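Local coordinates for protein Exo-beta-1,3-glucanase (Streptomyces sp. SirexAA-E, PDB 4PEY) that hydrolyses laminarin and laminarioligosaccharides as a secreted exo-beta-1,3-glucanase, yielding glucose and laminaribiose as end products, at residues H538-N541 against D542-D545. The protein carries 1 engineered substitution. Numbering follows the deposited sequence.
Sequences HVIN and DIGD
Ile540 and Ile543 pair as the ends of a type II' beta turn with Asn541 and Asp542 at its corners, and a classic beta bulge, Val539 and Ile540 facing Ile543, sits at the base of this tight two-residue hairpin. Asn541 takes the first corner of the II' turn with positive phi (52°), where glycine is commonest and asparagine is among the residues that accept it more readily. Within the hairpin, Ile543 N donates to Ile540 O at 2.8 Å. In return Ile543 O takes two donors, Val539 N at 2.9 Å and Ile540 N at 3.1 Å, which reach it from opposite faces of its carbonyl plane; this shared acceptor marks the bulge.

Apolar contact comes from the paired isoleucines, whose side chains run alongside each other, Ile540 CG2 lying 4.1 Å from Ile543 CB. Their beta-branched side chains suit the extended backbone on both arms, and Ile540 continues onto Phe522 and Leu525 of strand 520-529, while Ile543 meets Phe560 near the C-terminus. The lack of a side chain at Gly544 lets its CA come within 4.0 Å of Val539 CG2, and glycine readily adopts its positive phi. The hairpin thus lies against the last strands of the C-terminal half of this GH55 enzyme, away from the bound glucans.

Polar side chains finish the turn. One water accepts from Asn541 ND2 and donates to Asp542 OD2, while the same amide nitrogen also binds Ala514 O. With CG anti to its own carbonyl carbon (chi1 -64°), the flat His538 ring reaches the Asp542-Gly544 backbone; Asp542 O sits over one face, displaced toward the rim. At the ring's edge, His538 ND1 donates in plane to Gly544 O, 2.9 Å away, with an N-H...O angle of 160°.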
loop_
_atom_site.group_PDB
_atom_site.type_symbol
_atom_site.label_atom_id
_atom_site.label_comp_id
_atom_site.label_asym_id
_atom_site.label_seq_id
_atom_site.Cartn_x
_atom_site.Cartn_y
_atom_site.Cartn_z
ATOM N N HIS A 538 -26.207 7.523 4.616
ATOM C CA HIS A 538 -26.134 7.701 3.169
ATOM C C HIS A 538 -24.787 7.204 2.665
ATOM O O HIS A 538 -23.903 6.873 3.457
ATOM C CB HIS A 538 -26.323 9.173 2.778
ATOM C CG HIS A 538 -27.679 9.716 3.113
ATOM N ND1 HIS A 538 -28.817 9.335 2.438
ATOM C CD2 HIS A 538 -28.079 10.603 4.058
ATOM C CE1 HIS A 538 -29.862 9.967 2.948
ATOM N NE2 HIS A 538 -29.440 10.743 3.931
ATOM N N VAL A 539 -24.629 7.168 1.345
ATOM C CA VAL A 539 -23.355 6.807 0.730
ATOM C C VAL A 539 -22.453 8.036 0.559
ATOM O O VAL A 539 -21.318 8.067 1.046
ATOM C CB VAL A 539 -23.577 6.132 -0.639
ATOM C CG1 VAL A 539 -22.250 5.871 -1.337
ATOM C CG2 VAL A 539 -24.350 4.827 -0.460
ATOM N N ILE A 540 -22.959 9.041 -0.145
ATOM C CA ILE A 540 -22.204 10.261 -0.405
ATOM C C ILE A 540 -23.110 11.467 -0.173
ATOM O O ILE A 540 -24.246 11.482 -0.637
ATOM C CB ILE A 540 -21.621 10.278 -1.859
ATOM C CG1 ILE A 540 -20.894 11.601 -2.133
ATOM C CG2 ILE A 540 -22.721 9.986 -2.891
ATOM C CD1 ILE A 540 -20.006 11.575 -3.386
ATOM N N ASN A 541 -22.616 12.459 0.564
ATOM C CA ASN A 541 -23.436 13.608 0.942
ATOM C C ASN A 541 -24.744 13.139 1.590
ATOM O O ASN A 541 -24.713 12.478 2.628
ATOM C CB ASN A 541 -23.719 14.493 -0.271
ATOM C CG ASN A 541 -22.460 15.134 -0.836
ATOM O OD1 ASN A 541 -21.373 15.025 -0.263
ATOM N ND2 ASN A 541 -22.605 15.813 -1.963
ATOM N N ASP A 542 -25.881 13.462 0.972
ATOM C CA ASP A 542 -27.184 12.994 1.444
ATOM C C ASP A 542 -27.837 12.045 0.429
ATOM O O ASP A 542 -29.072 11.882 0.398
ATOM C CB ASP A 542 -28.096 14.190 1.734
ATOM C CG ASP A 542 -28.254 15.122 0.532
ATOM O OD1 ASP A 542 -29.168 15.973 0.570
ATOM O OD2 ASP A 542 -27.476 15.010 -0.445
ATOM N N ILE A 543 -26.983 11.401 -0.369
ATOM C CA ILE A 543 -27.383 10.564 -1.503
ATOM C C ILE A 543 -27.049 9.091 -1.247
ATOM O O ILE A 543 -26.011 8.779 -0.656
ATOM C CB ILE A 543 -26.672 11.044 -2.803
ATOM C CG1 ILE A 543 -27.130 12.454 -3.171
ATOM C CG2 ILE A 543 -26.882 10.080 -3.971
ATOM C CD1 ILE A 543 -26.309 13.086 -4.270
ATOM N N GLY A 544 -27.922 8.189 -1.693
ATOM C CA GLY A 544 -27.718 6.766 -1.496
ATOM C C GLY A 544 -28.448 6.271 -0.262
ATOM O O GLY A 544 -28.669 7.030 0.684
ATOM N N ASP A 545 -28.829 4.997 -0.266
ATOM C CA ASP A 545 -29.593 4.427 0.843
ATOM C C ASP A 545 -28.761 4.347 2.116
ATOM O O ASP A 545 -27.549 4.153 2.054
ATOM C CB ASP A 545 -30.092 3.017 0.507
ATOM C CG ASP A 545 -31.062 2.986 -0.653
ATOM O OD1 ASP A 545 -31.620 4.042 -1.018
ATOM O OD2 ASP A 545 -31.282 1.877 -1.188
HETATM O O HOH W 1 -25.502 16.028 -2.770
#